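PDB 4WGJ: BepC protein from Bartonella tribocorum, which probably transfers AMP from ATP to threonine or tyrosine side chains of target proteins, through the Fic domain contained in this fragment. Local coordinates for residues Y103-A108 with A195-N200; M95-P100 with F107-Q112; T190-A195 with Q202-L207. All blocks are in the same frame, centred on the assembly; numbering follows the deposited sequence.

Contact 1 of 3, residues Y103-A108 with A195-N200; sequences YEAPFA and AMQYGN. With ANP (phosphoaminophosphonic acid-adenylate ester), chain B.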
# COMPACT_ATOMS: atom_id res chain seq x y z
N TYR A 103 -8.44 5.98 16.44
CA TYR A 103 -7.02 6.22 16.72
C TYR A 103 -6.64 7.68 16.53
O TYR A 103 -7.27 8.39 15.76
CB TYR A 103 -6.14 5.33 15.85
CG TYR A 103 -6.22 3.89 16.29
CD1 TYR A 103 -5.41 3.42 17.32
CD2 TYR A 103 -7.12 3.02 15.70
CE1 TYR A 103 -5.50 2.10 17.74
CE2 TYR A 103 -7.21 1.70 16.12
CZ TYR A 103 -6.40 1.25 17.14
OH TYR A 103 -6.49 -0.05 17.55
N GLU A 104 -5.60 8.11 17.24
CA GLU A 104 -5.20 9.51 17.26
C GLU A 104 -4.28 9.92 16.11
O GLU A 104 -4.41 11.01 15.57
CB GLU A 104 -4.51 9.84 18.58
CG GLU A 104 -5.45 9.87 19.78
CD GLU A 104 -4.73 10.10 21.10
OE1 GLU A 104 -3.48 10.10 21.11
OE2 GLU A 104 -5.41 10.30 22.13
N ALA A 105 -3.36 9.04 15.73
CA ALA A 105 -2.34 9.39 14.75
C ALA A 105 -2.85 9.22 13.32
O ALA A 105 -3.29 8.13 12.95
CB ALA A 105 -1.08 8.56 14.96
N PRO A 106 -2.78 10.29 12.52
CA PRO A 106 -3.21 10.21 11.12
C PRO A 106 -2.13 9.67 10.21
O PRO A 106 -0.95 9.65 10.57
CB PRO A 106 -3.51 11.67 10.76
CG PRO A 106 -2.54 12.44 11.61
CD PRO A 106 -2.37 11.66 12.90
N PHE A 107 -2.52 9.24 9.02
CA PHE A 107 -1.55 8.98 7.97
C PHE A 107 -0.98 10.32 7.49
O PHE A 107 -1.37 11.37 7.98
CB PHE A 107 -2.19 8.20 6.82
CG PHE A 107 -2.70 6.84 7.23
CD1 PHE A 107 -1.82 5.80 7.45
CD2 PHE A 107 -4.06 6.61 7.36
CE1 PHE A 107 -2.28 4.54 7.81
CE2 PHE A 107 -4.53 5.36 7.73
CZ PHE A 107 -3.64 4.32 7.95
N ALA A 108 -0.04 10.27 6.55
CA ALA A 108 0.52 11.48 5.97
C ALA A 108 -0.62 12.37 5.47
O ALA A 108 -1.58 11.88 4.87
CB ALA A 108 1.48 11.14 4.83
N ALA A 195 3.46 0.26 15.35
CA ALA A 195 4.46 1.14 14.74
C ALA A 195 3.94 2.56 14.63
O ALA A 195 4.61 3.51 15.06
CB ALA A 195 4.85 0.63 13.37
N MET A 196 2.77 2.72 14.04
CA MET A 196 2.34 4.06 13.65
C MET A 196 1.63 4.81 14.77
O MET A 196 1.78 6.02 14.92
CB MET A 196 1.44 4.00 12.42
CG MET A 196 1.10 5.38 11.89
SD MET A 196 0.15 5.28 10.37
CE MET A 196 -1.23 6.34 10.84
N GLN A 197 0.83 4.08 15.56
CA GLN A 197 0.08 4.72 16.64
C GLN A 197 0.89 4.85 17.92
O GLN A 197 0.71 5.81 18.68
CB GLN A 197 -1.22 3.95 16.95
CG GLN A 197 -2.19 3.89 15.79
CD GLN A 197 -2.67 5.25 15.34
OE1 GLN A 197 -2.84 6.16 16.15
NE2 GLN A 197 -2.87 5.40 14.03
N TYR A 198 1.77 3.88 18.17
CA TYR A 198 2.40 3.79 19.48
C TYR A 198 3.93 3.90 19.46
O TYR A 198 4.56 3.89 20.52
CB TYR A 198 1.97 2.50 20.16
CG TYR A 198 0.46 2.43 20.31
CD1 TYR A 198 -0.24 3.50 20.84
CD2 TYR A 198 -0.26 1.32 19.87
CE1 TYR A 198 -1.62 3.46 20.97
CE2 TYR A 198 -1.64 1.28 19.99
CZ TYR A 198 -2.31 2.36 20.54
OH TYR A 198 -3.68 2.33 20.67
N GLY A 199 4.51 4.03 18.28
CA GLY A 199 5.95 4.22 18.16
C GLY A 199 6.76 2.99 18.53
O GLY A 199 7.92 3.10 18.92
N ASN A 200 6.14 1.82 18.39
CA ASN A 200 6.79 0.55 18.71
C ASN A 200 6.99 -0.28 17.45
O ASN A 200 6.04 -0.87 16.94
CB ASN A 200 5.95 -0.24 19.71
CG ASN A 200 6.49 -1.64 19.96
OD1 ASN A 200 7.67 -1.93 19.72
ND2 ASN A 200 5.62 -2.52 20.44
PG ANP B . -5.78 -4.75 3.51
O1G ANP B . -5.67 -5.94 2.48
O2G ANP B . -6.52 -5.26 4.71
O3G ANP B . -4.32 -4.32 3.92
PB ANP B . -6.19 -2.37 1.75
O1B ANP B . -5.25 -3.08 0.83
O2B ANP B . -7.43 -1.80 1.01
N3B ANP B . -6.73 -3.44 2.94
PA ANP B . -6.14 0.06 3.16
O1A ANP B . -7.42 -0.33 3.81
O2A ANP B . -6.16 1.33 2.32
O3A ANP B . -5.44 -1.13 2.37
O5' ANP B . -5.05 0.21 4.31
C5' ANP B . -4.88 -0.87 5.25
C4' ANP B . -3.57 -0.74 5.99
O4' ANP B . -3.72 0.18 7.11
C3' ANP B . -3.06 -2.06 6.58
O3' ANP B . -1.66 -2.24 6.40
C2' ANP B . -3.44 -1.93 8.06
O2' ANP B . -2.61 -2.72 8.92
C1' ANP B . -3.22 -0.44 8.28
N9 ANP B . -3.92 0.08 9.45
C8 ANP B . -5.16 -0.28 9.91
N7 ANP B . -5.53 0.34 11.00
C5 ANP B . -4.45 1.16 11.30
C6 ANP B . -4.20 2.07 12.34
N6 ANP B . -5.07 2.32 13.32
N1 ANP B . -3.02 2.73 12.34
C2 ANP B . -2.15 2.48 11.36
N3 ANP B . -2.27 1.64 10.33
C4 ANP B . -3.45 1.01 10.35
O HOH W 1 -4.01 6.28 19.01
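Ala105 and Gln197 bring the two segments closest, with their CA atoms 5.6 Å apart, where an irregular loop of the Fic domain runs past the C-terminal end of helix 185-198. Gly199, with positive phi, is the first residue to depart from helical backbone angles. The contact walls the adenine end of the nucleotide pocket and illustrates how a side-chain amide can do the work of a paired backbone. Gln197 uses both ends of its amide on one residue: OE1 accepts from Ala105 N at 3.0 Å, in the carbonyl plane on a lone pair, while NE2 gives an equally long and nearly straight bond to Ala105 O. NE2 also donates to ANP N1 at 3.2 Å. A water that accepts from Glu104 N donates to OE1, giving that oxygen a second partner. Four bonds thus fix the rotation of the amide and distinguish its oxygen from its nitrogen, so that a donor faces the adenine ring nitrogen.

Tyr103 crosses Gln197 at about a right angle and turns one ring face to the exocyclic amine of the nucleotide, N6 lying 3.2 Å from CD2. At the ring edge, CE1 meets the hydroxyl OH of Tyr198. Deeper in, Met196 makes a Met-aromatic contact with Phe107. Its CG stands anti to the backbone N (chi1 -173°), extending the chain toward the loop before a bend at chi3 lays the methyl over the face of the Phe107 ring, whose other contacts include a stack with His153, first residue of the Fic signature sequence. The same methyl presses on the loop backbone: Met196 CE lies 3.4 Å from Ala105 O and 3.3 Å from Pro106 O.

Contact 2 of 3, residues M95-P100 with F107-Q112; sequences MPAMRP and FAIGPQ. With ANP (phosphoaminophosphonic acid-adenylate ester), chain B.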
# COMPACT_ATOMS: atom_id res chain seq x y z
N MET A 95 -8.77 13.21 -0.99
CA MET A 95 -8.80 12.97 0.44
C MET A 95 -7.43 13.16 1.06
O MET A 95 -6.74 12.19 1.36
CB MET A 95 -9.30 11.57 0.76
CG MET A 95 -9.61 11.43 2.25
SD MET A 95 -10.75 10.09 2.59
CE MET A 95 -11.22 10.47 4.28
N PRO A 96 -7.04 14.42 1.26
CA PRO A 96 -5.69 14.69 1.78
C PRO A 96 -5.46 14.18 3.19
O PRO A 96 -4.31 13.94 3.56
CB PRO A 96 -5.61 16.22 1.73
CG PRO A 96 -7.04 16.66 1.83
CD PRO A 96 -7.78 15.66 1.00
N ALA A 97 -6.52 14.02 3.98
CA ALA A 97 -6.36 13.60 5.37
C ALA A 97 -7.12 12.30 5.64
O ALA A 97 -8.31 12.21 5.36
CB ALA A 97 -6.84 14.68 6.32
N MET A 98 -6.43 11.30 6.17
CA MET A 98 -7.07 10.06 6.60
C MET A 98 -6.52 9.69 7.97
O MET A 98 -5.32 9.80 8.23
CB MET A 98 -6.84 8.90 5.61
CG MET A 98 -7.45 9.12 4.23
SD MET A 98 -7.48 7.62 3.18
CE MET A 98 -8.82 6.71 3.92
N ARG A 99 -7.41 9.26 8.85
CA ARG A 99 -7.02 8.86 10.19
C ARG A 99 -7.86 7.64 10.54
O ARG A 99 -9.08 7.68 10.42
CB ARG A 99 -7.25 10.00 11.19
CG ARG A 99 -6.96 9.65 12.64
CD ARG A 99 -7.20 10.84 13.55
NE ARG A 99 -8.55 11.37 13.41
CZ ARG A 99 -9.61 10.90 14.05
NH1 ARG A 99 -9.50 9.88 14.89
NH2 ARG A 99 -10.80 11.45 13.85
N PRO A 100 -7.20 6.53 10.94
CA PRO A 100 -7.96 5.33 11.29
C PRO A 100 -8.98 5.62 12.39
O PRO A 100 -8.64 6.28 13.38
CB PRO A 100 -6.89 4.36 11.77
CG PRO A 100 -5.62 4.85 11.14
CD PRO A 100 -5.75 6.33 11.05
N PHE A 107 -2.52 9.24 9.02
CA PHE A 107 -1.55 8.98 7.97
C PHE A 107 -0.98 10.32 7.49
O PHE A 107 -1.37 11.37 7.98
CB PHE A 107 -2.19 8.20 6.82
CG PHE A 107 -2.70 6.84 7.23
CD1 PHE A 107 -1.82 5.80 7.45
CD2 PHE A 107 -4.06 6.61 7.36
CE1 PHE A 107 -2.28 4.54 7.81
CE2 PHE A 107 -4.53 5.36 7.73
CZ PHE A 107 -3.64 4.32 7.95
N ALA A 108 -0.04 10.27 6.55
CA ALA A 108 0.52 11.48 5.97
C ALA A 108 -0.62 12.37 5.47
O ALA A 108 -1.58 11.88 4.87
CB ALA A 108 1.48 11.14 4.83
N ILE A 109 -0.55 13.67 5.75
CA ILE A 109 -1.61 14.59 5.36
C ILE A 109 -1.19 15.49 4.22
O ILE A 109 -0.21 16.22 4.33
CB ILE A 109 -2.03 15.49 6.54
CG1 ILE A 109 -2.61 14.63 7.67
CG2 ILE A 109 -3.05 16.54 6.07
CD1 ILE A 109 -2.86 15.40 8.96
N GLY A 110 -1.97 15.47 3.14
CA GLY A 110 -1.82 16.44 2.07
C GLY A 110 -0.42 16.41 1.48
O GLY A 110 0.01 15.36 1.01
N PRO A 111 0.30 17.54 1.53
CA PRO A 111 1.66 17.67 0.99
C PRO A 111 2.64 16.66 1.61
O PRO A 111 3.68 16.35 1.01
CB PRO A 111 2.06 19.10 1.36
CG PRO A 111 0.80 19.81 1.66
CD PRO A 111 -0.15 18.78 2.18
N GLN A 112 2.33 16.16 2.80
CA GLN A 112 3.20 15.17 3.44
C GLN A 112 3.31 13.88 2.63
O GLN A 112 4.30 13.16 2.73
CB GLN A 112 2.70 14.82 4.84
CG GLN A 112 2.80 15.95 5.84
CD GLN A 112 2.30 15.56 7.22
OE1 GLN A 112 1.55 14.60 7.38
NE2 GLN A 112 2.72 16.32 8.23
PG ANP B . -5.78 -4.75 3.51
O1G ANP B . -5.67 -5.94 2.48
O2G ANP B . -6.52 -5.26 4.71
O3G ANP B . -4.32 -4.32 3.92
PB ANP B . -6.19 -2.37 1.75
O1B ANP B . -5.25 -3.08 0.83
O2B ANP B . -7.43 -1.80 1.01
N3B ANP B . -6.73 -3.44 2.94
PA ANP B . -6.14 0.06 3.16
O1A ANP B . -7.42 -0.33 3.81
O2A ANP B . -6.16 1.33 2.32
O3A ANP B . -5.44 -1.13 2.37
O5' ANP B . -5.05 0.21 4.31
C5' ANP B . -4.88 -0.87 5.25
C4' ANP B . -3.57 -0.74 5.99
O4' ANP B . -3.72 0.18 7.11
C3' ANP B . -3.06 -2.06 6.58
O3' ANP B . -1.66 -2.24 6.40
C2' ANP B . -3.44 -1.93 8.06
O2' ANP B . -2.61 -2.72 8.92
C1' ANP B . -3.22 -0.44 8.28
N9 ANP B . -3.92 0.08 9.45
C8 ANP B . -5.16 -0.28 9.91
N7 ANP B . -5.53 0.34 11.00
C5 ANP B . -4.45 1.16 11.30
C6 ANP B . -4.20 2.07 12.34
N6 ANP B . -5.07 2.32 13.32
N1 ANP B . -3.02 2.73 12.34
C2 ANP B . -2.15 2.48 11.36
N3 ANP B . -2.27 1.64 10.33
C4 ANP B . -3.45 1.01 10.35
O HOH W 2 -3.81 11.59 6.44
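Met98 and Phe107 pair through their backbones in a short antiparallel pairing of two loop segments within the Fic domain, the two touching parts running 167° apart without forming regular strands. It exemplifies how a few main-chain bonds can set the shape of a binding loop. Two hydrogen bonds run directly across: Phe107 N to Met98 O, 3.0 Å, and Gly110 N to Pro96 O, 2.8 Å. Pro96 O also receives a CA-H...O contact from Ile109. Midway between the two hydrogen bonds a water accepts from Met98 N and donates to Ala108 O, filling the interval where the backbones do not meet directly. Within the second segment, Ile109 N donates to OE1 of Gln112 at 2.8 Å, tying the loop to the first turn of helix 111-126. Arg81, from outside, bonds the carbonyls of Met95 and Ala108 and so grips both sides of the pairing.

Among the apolar contacts, Ala97 CB touches Ile109 CG2 on the exposed side, and the CB of Pro96 rests near Gly110 CA. Toward the nucleotide, CB of Met98 reaches CD2 of Phe107, while Pro100 comes obliquely upon the same ring, CG to CE2 at 3.6 Å. Proline and phenylalanine then share one face of the adenine: CZ of Phe107 lies 3.8 Å from ANP N3, above the purine, and CG of Pro100 sits directly over the six-membered ring's amino-bearing carbon, 3.3 Å from ANP C6.

Contact 3 of 3, residues T190-A195 with Q202-L207; sequences TACIEA and QPMKDL. With ANP (phosphoaminophosphonic acid-adenylate ester), chain B.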
# COMPACT_ATOMS: atom_id res chain seq x y z
N THR A 190 -1.89 -5.50 13.96
CA THR A 190 -1.17 -5.27 15.21
C THR A 190 0.22 -4.63 14.96
O THR A 190 0.57 -3.64 15.60
CB THR A 190 -1.04 -6.58 15.99
OG1 THR A 190 -2.34 -6.94 16.48
CG2 THR A 190 -0.10 -6.41 17.18
N ALA A 191 0.97 -5.16 13.99
CA ALA A 191 2.28 -4.60 13.67
C ALA A 191 2.18 -3.16 13.19
O ALA A 191 2.97 -2.30 13.59
CB ALA A 191 2.99 -5.46 12.62
N CYS A 192 1.21 -2.90 12.32
CA CYS A 192 1.02 -1.56 11.76
C CYS A 192 0.62 -0.54 12.83
O CYS A 192 1.17 0.57 12.89
CB CYS A 192 -0.03 -1.59 10.66
SG CYS A 192 0.58 -2.39 9.14
N ILE A 193 -0.33 -0.93 13.68
CA ILE A 193 -0.81 -0.05 14.74
C ILE A 193 0.29 0.24 15.76
O ILE A 193 0.51 1.39 16.15
CB ILE A 193 -2.05 -0.65 15.43
CG1 ILE A 193 -3.24 -0.62 14.48
CG2 ILE A 193 -2.37 0.11 16.73
CD1 ILE A 193 -4.51 -1.26 15.07
N GLU A 194 1.01 -0.79 16.19
CA GLU A 194 2.08 -0.58 17.16
C GLU A 194 3.12 0.41 16.62
O GLU A 194 3.59 1.28 17.35
CB GLU A 194 2.75 -1.90 17.55
CG GLU A 194 1.90 -2.76 18.46
CD GLU A 194 1.85 -2.22 19.89
OE1 GLU A 194 2.80 -1.54 20.33
OE2 GLU A 194 0.85 -2.49 20.58
N ALA A 195 3.46 0.26 15.35
CA ALA A 195 4.46 1.14 14.74
C ALA A 195 3.94 2.56 14.63
O ALA A 195 4.61 3.51 15.06
CB ALA A 195 4.85 0.63 13.37
N GLN A 202 8.93 -2.98 17.10
CA GLN A 202 9.36 -4.36 17.30
C GLN A 202 8.44 -5.40 16.65
O GLN A 202 8.94 -6.34 16.02
CB GLN A 202 9.52 -4.68 18.80
CG GLN A 202 10.34 -5.94 19.04
CD GLN A 202 11.72 -5.85 18.38
OE1 GLN A 202 12.47 -4.90 18.61
NE2 GLN A 202 12.03 -6.81 17.52
N PRO A 203 7.10 -5.26 16.78
CA PRO A 203 6.26 -6.24 16.09
C PRO A 203 6.48 -6.26 14.57
O PRO A 203 6.47 -7.34 13.97
CB PRO A 203 4.84 -5.76 16.42
CG PRO A 203 4.99 -5.13 17.76
CD PRO A 203 6.31 -4.41 17.69
N MET A 204 6.71 -5.10 13.97
CA MET A 204 6.94 -5.06 12.52
C MET A 204 8.30 -5.68 12.19
O MET A 204 8.42 -6.41 11.20
CB MET A 204 6.86 -3.63 11.99
CG MET A 204 6.86 -3.55 10.48
SD MET A 204 5.33 -4.20 9.79
CE MET A 204 4.20 -2.86 10.16
N LYS A 205 9.31 -5.39 13.00
CA LYS A 205 10.62 -6.02 12.82
C LYS A 205 10.50 -7.53 12.88
O LYS A 205 11.07 -8.25 12.04
CB LYS A 205 11.60 -5.53 13.89
CG LYS A 205 11.93 -4.05 13.79
CD LYS A 205 12.76 -3.73 12.56
CE LYS A 205 13.09 -2.24 12.51
NZ LYS A 205 13.77 -1.89 11.24
N ASP A 206 9.75 -8.02 13.86
CA ASP A 206 9.53 -9.46 14.01
C ASP A 206 8.81 -10.02 12.80
O ASP A 206 9.15 -11.11 12.32
CB ASP A 206 8.73 -9.76 15.29
CG ASP A 206 9.50 -9.47 16.57
OD1 ASP A 206 10.73 -9.24 16.50
OD2 ASP A 206 8.87 -9.50 17.65
N LEU A 207 7.81 -9.29 12.32
CA LEU A 207 7.03 -9.72 11.17
C LEU A 207 7.94 -9.92 9.96
O LEU A 207 7.90 -10.95 9.30
CB LEU A 207 5.94 -8.70 10.86
CG LEU A 207 5.04 -8.98 9.66
CD1 LEU A 207 4.37 -10.33 9.80
CD2 LEU A 207 3.98 -7.88 9.52
PG ANP B . -5.78 -4.75 3.51
O1G ANP B . -5.67 -5.94 2.48
O2G ANP B . -6.52 -5.26 4.71
O3G ANP B . -4.32 -4.32 3.92
PB ANP B . -6.19 -2.37 1.75
O1B ANP B . -5.25 -3.08 0.83
O2B ANP B . -7.43 -1.80 1.01
N3B ANP B . -6.73 -3.44 2.94
PA ANP B . -6.14 0.06 3.16
O1A ANP B . -7.42 -0.33 3.81
O2A ANP B . -6.16 1.33 2.32
O3A ANP B . -5.44 -1.13 2.37
O5' ANP B . -5.05 0.21 4.31
C5' ANP B . -4.88 -0.87 5.25
C4' ANP B . -3.57 -0.74 5.99
O4' ANP B . -3.72 0.18 7.11
C3' ANP B . -3.06 -2.06 6.58
O3' ANP B . -1.66 -2.24 6.40
C2' ANP B . -3.44 -1.93 8.06
O2' ANP B . -2.61 -2.72 8.92
C1' ANP B . -3.22 -0.44 8.28
N9 ANP B . -3.92 0.08 9.45
C8 ANP B . -5.16 -0.28 9.91
N7 ANP B . -5.53 0.34 11.00
C5 ANP B . -4.45 1.16 11.30
C6 ANP B . -4.20 2.07 12.34
N6 ANP B . -5.07 2.32 13.32
N1 ANP B . -3.02 2.73 12.34
C2 ANP B . -2.15 2.48 11.36
N3 ANP B . -2.27 1.64 10.33
C4 ANP B . -3.45 1.01 10.35
O HOH W 3 5.45 -2.64 14.90
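Glu194 and Pro203 meet at about a right angle, the puckered proline ring presenting its CG to Glu194 CB at 3.9 Å; at the far end of the glutamate, the carboxylate turns to Asn200, which donates to OE1. The flat group at this contact is the adenine, on the opposite side of helix 190-195 from helix 202-207. Ile193 lays CG1 over one purine face, 3.6 Å from ANP C6, and Cys192 CB covers the same face near N3, its SG reaching the ribose at 3.2 Å from ANP O2'.

Between the helices the interface is apolar and closely fitted around one small residue. Ala191 takes Pro203 CB against its own CA, Met204 CE at 3.8 Å from its CB, and, in one of the two conformers of Leu207, CD2 of that leucine nearby. Bends at chi2 and chi3 curl the Met204 chain so that its methyl also touches SG of Cys192. A water bridges the backbones, donating to Ala191 O and accepting from Met204 N. The axes approach to 8.0 Å with their directions 142° apart: an antiparallel helical hairpin of the Fic domain, whose first helix also lines the nucleotide pocket.

Overall arrangement
From the N terminus, contact 2 comes first, folding the loop after strand 92-93 back on itself just before helix 111-126 and closing only the six residues 101-106. Contact 1 begins on the same stretch, sharing Phe107 and Ala108, and closes a far longer loop: 86 residues, mostly helical, carry the chain through helices 111-126, 135-152 and 159-174 before helix 185-198 returns to the loop. Contact 3 closes the short turn between helices 185-198 and 202-211; its segments alternate with those of contact 1, so the two cross and share Ala195, whereas contacts 2 and 3 lie in series and do not touch. All three meet the nucleotide, its adenine lying between residues of contacts 2 and 3.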